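PDB 3PE7: oligogalacturonate lyase from Yersinia enterocolitica subsp. enterocolitica, which cleaves short oligogalacturonates, pectin-derived sugars, by beta-elimination in the cytoplasm, and carries a bound manganese ion in its seven-bladed beta-propeller. Local coordinates for residues A[43-48]-A[89-94]; A[35-40]-A[82-87]. One frame throughout, in Å; residues are numbered along the deposited sequence.

Both contacts join two neighbouring blades of the seven-bladed beta-propeller, at different distances from the centre of the chain. Residues 35-40 and 43-48 belong to one loop, between strands 33-34 and 49-54; residues 82-87 lead into strand 87-88, and residues 89-94 connect it to strand 94-99. The segments alternate along the chain, so the two contacts cross, their centres about 14 Å apart. Contact 2 is buried about 6 Å from the centre of the chain, with about 5 Å between the Tyr37 side chain and the manganese ion. Contact 1, about 17 Å from that centre, is a charged, partly exposed junction of turns, with about 11 Å between the side chains of Phe43 and the manganese ligand His355.

Contact 1 (A[43-48]-A[89-94]); sequences FTRDGS and SPDDDA
Arg45 and Asp92 both carry CG anti to their own carbonyl carbon (chi1 -70° and -57°), and a bend at chi3 of Arg45 sets NE beside the carboxylate. The setting is two type I beta turns, Thr44 to Gly47 and Ser89 to Asp92, that precede strands 49-54 and 94-99 of adjacent propeller blades. Asp92 OD2 is gripped by one residue from opposite faces of the carboxylate plane. Arg45 N reaches Asp92 OD2 at 3.2 Å on the syn side, whereas Arg45 NE makes a salt bridge to the same Asp92 OD2 at 3.0 Å from above that plane. The oxygen itself lies close to the guanidinium plane, at its edge, and the N-H of NE points almost straight at it. Two waters also donate to OD2: one accepts from Arg45 NH2, the other from Asp46 N, which ties the first turn, through Asp46, to the same carboxylate. The other oxygen, OD1, receives only a weak bond from Arg45 N and pairs more strongly with Lys41, whose amine also bonds Ser89 O; two positive partners would help keep Asp92 ionised. Thr44 CB also rests 3.6 Å from Asp92 CG, the two side chains crossing at about a right angle, while Thr44 OG1 accepts from Lys49 N. One face of the Arg45 guanidinium lies over the second turn, with Asp91 CA 3.8 Å above its centre, and Arg45 CD approaches Pro90 O to 3.2 Å. Asp91 runs side by side with the arginine. Asp91 OD1 forms a long salt bridge to Arg45 NH1 at 3.7 Å, well out of the guanidinium plane, where charge acts without any N-H directed at the oxygen.

Contact 2 (A[35-40]-A[82-87]); sequences RNYFYQ and NTFGGF
Tyr37 and Phe84 form the tight part of this contact. Tyr37 N donates a nearly straight hydrogen bond to Phe84 O at 2.9 Å, in the carbonyl plane and on a lone pair. Phe84 CB also sits over one face of the Tyr37 ring, 3.6 Å from the centroid and 14° off the normal, a CH-pi contact. The two rings meet obliquely, planes 42° apart. The Phe84 ring also stacks on His34. Gln40 CB packs against Phe87 CB at 3.9 Å, and Phe87 in turn meets Phe96. The hydroxyl side is looser: Tyr37 OH and Asn82 ND2 touch only through a shared water, 3.2 Å from each. Asn82 OD1 accepts from Phe84 N, an Asx turn, and also from Gly85 N, which together make an Asx motif. On the manganese side, Tyr37 touches Gln350 and its ring meets that of His355, both ligands of the ion. These contacts are consistent with a second-shell place for Tyr37 in the manganese site of the beta-propeller.

Contact 1 (A[43-48]-A[89-94])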
# COMPACT_ATOMS: atom_id res chain seq x y z
N PHE A 43 10.61 -4.32 3.66
CA PHE A 43 11.67 -4.87 4.49
C PHE A 43 12.26 -6.10 3.82
O PHE A 43 11.52 -6.89 3.26
CB PHE A 43 11.15 -5.29 5.86
CG PHE A 43 10.84 -4.15 6.76
CD1 PHE A 43 11.85 -3.55 7.51
CD2 PHE A 43 9.52 -3.71 6.89
CE1 PHE A 43 11.54 -2.49 8.39
CE2 PHE A 43 9.21 -2.64 7.73
CZ PHE A 43 10.22 -2.04 8.49
N THR A 44 13.58 -6.27 3.90
CA THR A 44 14.18 -7.55 3.49
C THR A 44 13.71 -8.64 4.47
O THR A 44 13.24 -8.34 5.56
CB THR A 44 15.72 -7.49 3.41
OG1 THR A 44 16.28 -6.99 4.63
CG2 THR A 44 16.14 -6.59 2.26
N ARG A 45 13.82 -9.90 4.07
CA ARG A 45 13.26 -11.00 4.87
C ARG A 45 13.79 -11.05 6.30
O ARG A 45 13.03 -11.38 7.22
CB ARG A 45 13.48 -12.33 4.16
CG ARG A 45 12.65 -12.48 2.90
CD ARG A 45 13.08 -13.73 2.10
NE ARG A 45 14.45 -13.64 1.64
CZ ARG A 45 15.05 -14.60 0.95
NH1 ARG A 45 14.39 -15.71 0.64
NH2 ARG A 45 16.32 -14.46 0.57
N ASP A 46 15.06 -10.72 6.49
CA ASP A 46 15.65 -10.76 7.83
C ASP A 46 15.43 -9.46 8.63
O ASP A 46 15.95 -9.32 9.73
CB ASP A 46 17.14 -11.15 7.77
CG ASP A 46 18.05 -10.01 7.34
OD1 ASP A 46 17.56 -8.96 6.84
OD2 ASP A 46 19.28 -10.19 7.49
N GLY A 47 14.68 -8.53 8.05
CA GLY A 47 14.30 -7.30 8.75
C GLY A 47 15.42 -6.27 8.87
O GLY A 47 15.24 -5.27 9.56
N SER A 48 16.55 -6.49 8.20
CA SER A 48 17.72 -5.64 8.42
C SER A 48 17.82 -4.45 7.49
O SER A 48 18.57 -3.52 7.76
CB SER A 48 19.04 -6.45 8.34
OG SER A 48 19.30 -6.91 7.03
N SER A 89 11.77 -7.73 -4.33
CA SER A 89 11.49 -9.10 -4.75
C SER A 89 11.53 -10.04 -3.52
O SER A 89 12.14 -9.69 -2.50
CB SER A 89 12.53 -9.55 -5.78
OG SER A 89 13.85 -9.46 -5.25
N PRO A 90 10.93 -11.24 -3.64
CA PRO A 90 11.00 -12.20 -2.51
C PRO A 90 12.41 -12.49 -2.03
O PRO A 90 12.65 -12.55 -0.81
CB PRO A 90 10.32 -13.46 -3.08
CG PRO A 90 9.34 -12.95 -4.10
CD PRO A 90 10.01 -11.70 -4.70
N ASP A 91 13.36 -12.61 -2.97
CA ASP A 91 14.73 -12.94 -2.62
C ASP A 91 15.59 -11.75 -2.17
O ASP A 91 16.79 -11.89 -1.94
CB ASP A 91 15.40 -13.72 -3.78
CG ASP A 91 14.79 -15.11 -3.98
OD1 ASP A 91 14.23 -15.68 -3.01
OD2 ASP A 91 14.88 -15.64 -5.12
N ASP A 92 14.97 -10.58 -2.01
CA ASP A 92 15.71 -9.38 -1.55
C ASP A 92 16.79 -8.87 -2.51
O ASP A 92 17.67 -8.10 -2.12
CB ASP A 92 16.36 -9.63 -0.17
CG ASP A 92 15.35 -10.04 0.88
OD1 ASP A 92 14.21 -9.55 0.84
OD2 ASP A 92 15.71 -10.87 1.74
N ASP A 93 16.71 -9.29 -3.77
CA ASP A 93 17.78 -8.97 -4.71
C ASP A 93 17.40 -7.93 -5.77
O ASP A 93 18.24 -7.54 -6.58
CB ASP A 93 18.33 -10.24 -5.37
CG ASP A 93 17.27 -11.04 -6.11
OD1 ASP A 93 17.65 -11.98 -6.84
OD2 ASP A 93 16.05 -10.78 -5.98
N ALA A 94 16.13 -7.53 -5.77
CA ALA A 94 15.65 -6.58 -6.78
C ALA A 94 14.62 -5.60 -6.23
O ALA A 94 13.89 -5.91 -5.29
CB ALA A 94 15.07 -7.31 -7.99
O HOH W 1 18.20 -12.51 1.24
O HOH W 2 17.08 -10.75 4.21

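Contact 2 (A[35-40]-A[82-87])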
# COMPACT_ATOMS: atom_id res chain seq x y z
N ARG A 35 7.47 6.18 3.67
CA ARG A 35 7.44 4.74 3.39
C ARG A 35 6.61 4.44 2.14
O ARG A 35 5.86 5.30 1.67
CB ARG A 35 6.87 4.03 4.62
CG ARG A 35 5.39 4.22 4.71
CD ARG A 35 4.78 2.96 4.06
NE ARG A 35 4.65 2.08 5.14
CZ ARG A 35 4.72 0.75 5.21
NH1 ARG A 35 4.95 -0.08 4.17
NH2 ARG A 35 4.56 0.28 6.43
N ASN A 36 6.73 3.23 1.59
CA ASN A 36 5.95 2.83 0.42
C ASN A 36 4.51 2.43 0.79
O ASN A 36 4.14 2.49 1.97
CB ASN A 36 6.68 1.71 -0.37
CG ASN A 36 6.63 0.34 0.33
OD1 ASN A 36 6.87 -0.70 -0.31
ND2 ASN A 36 6.35 0.32 1.62
N TYR A 37 3.71 2.02 -0.18
CA TYR A 37 2.37 1.54 0.14
C TYR A 37 2.45 0.29 1.03
O TYR A 37 3.34 -0.57 0.86
CB TYR A 37 1.56 1.26 -1.14
CG TYR A 37 1.09 2.51 -1.86
CD1 TYR A 37 0.68 3.65 -1.16
CD2 TYR A 37 0.98 2.52 -3.25
CE1 TYR A 37 0.21 4.79 -1.85
CE2 TYR A 37 0.51 3.63 -3.93
CZ TYR A 37 0.13 4.76 -3.24
OH TYR A 37 -0.33 5.86 -3.94
N PHE A 38 1.55 0.22 2.00
CA PHE A 38 1.65 -0.75 3.10
C PHE A 38 1.57 -2.22 2.69
O PHE A 38 2.04 -3.09 3.43
CB PHE A 38 0.58 -0.47 4.18
CG PHE A 38 -0.82 -0.51 3.67
CD1 PHE A 38 -1.54 -1.70 3.62
CD2 PHE A 38 -1.43 0.67 3.21
CE1 PHE A 38 -2.84 -1.74 3.12
CE2 PHE A 38 -2.72 0.64 2.70
CZ PHE A 38 -3.43 -0.56 2.66
N TYR A 39 0.95 -2.49 1.55
CA TYR A 39 0.78 -3.88 1.07
C TYR A 39 1.96 -4.38 0.22
O TYR A 39 2.02 -5.58 -0.13
CB TYR A 39 -0.57 -4.05 0.35
CG TYR A 39 -0.78 -3.06 -0.78
CD1 TYR A 39 -1.34 -1.80 -0.55
CD2 TYR A 39 -0.39 -3.39 -2.09
CE1 TYR A 39 -1.53 -0.89 -1.60
CE2 TYR A 39 -0.57 -2.49 -3.12
CZ TYR A 39 -1.12 -1.24 -2.88
OH TYR A 39 -1.30 -0.36 -3.92
N GLN A 40 2.89 -3.47 -0.10
CA GLN A 40 4.08 -3.78 -0.93
C GLN A 40 5.30 -4.06 -0.05
O GLN A 40 5.58 -3.32 0.92
CB GLN A 40 4.40 -2.63 -1.92
CG GLN A 40 3.29 -2.29 -2.96
CD GLN A 40 3.21 -3.30 -4.10
OE1 GLN A 40 3.36 -2.93 -5.28
NE2 GLN A 40 2.96 -4.57 -3.78
N ASN A 82 7.88 6.96 -9.24
CA ASN A 82 6.76 6.82 -8.33
C ASN A 82 7.32 6.05 -7.14
O ASN A 82 7.62 4.86 -7.26
CB ASN A 82 5.61 6.06 -8.96
CG ASN A 82 4.45 5.84 -8.01
OD1 ASN A 82 4.64 5.46 -6.85
ND2 ASN A 82 3.23 6.07 -8.51
N THR A 83 7.49 6.76 -6.03
CA THR A 83 8.15 6.21 -4.85
C THR A 83 7.18 5.48 -3.91
O THR A 83 7.57 5.07 -2.80
CB THR A 83 8.96 7.28 -4.08
OG1 THR A 83 8.13 8.44 -3.84
CG2 THR A 83 10.21 7.67 -4.88
N PHE A 84 5.95 5.29 -4.34
CA PHE A 84 4.97 4.64 -3.47
C PHE A 84 4.72 3.19 -3.85
O PHE A 84 4.56 2.33 -2.98
CB PHE A 84 3.64 5.41 -3.47
CG PHE A 84 3.75 6.75 -2.80
CD1 PHE A 84 4.29 7.85 -3.50
CD2 PHE A 84 3.36 6.91 -1.48
CE1 PHE A 84 4.41 9.08 -2.87
CE2 PHE A 84 3.48 8.14 -0.85
CZ PHE A 84 4.00 9.21 -1.54
N GLY A 85 4.69 2.93 -5.15
CA GLY A 85 4.26 1.61 -5.64
C GLY A 85 5.33 0.54 -5.62
O GLY A 85 5.03 -0.62 -5.92
N GLY A 86 6.56 0.91 -5.30
CA GLY A 86 7.72 0.02 -5.46
C GLY A 86 7.75 -1.08 -4.42
O GLY A 86 7.23 -0.92 -3.33
N PHE A 87 8.37 -2.20 -4.79
CA PHE A 87 8.48 -3.34 -3.87
C PHE A 87 9.78 -4.10 -4.09
O PHE A 87 10.37 -4.08 -5.18
CB PHE A 87 7.27 -4.26 -4.00
CG PHE A 87 7.10 -4.87 -5.37
CD1 PHE A 87 7.64 -6.13 -5.66
CD2 PHE A 87 6.38 -4.21 -6.37
CE1 PHE A 87 7.48 -6.71 -6.94
CE2 PHE A 87 6.20 -4.78 -7.65
CZ PHE A 87 6.74 -6.03 -7.94
O HOH W 3 0.36 5.71 -7.08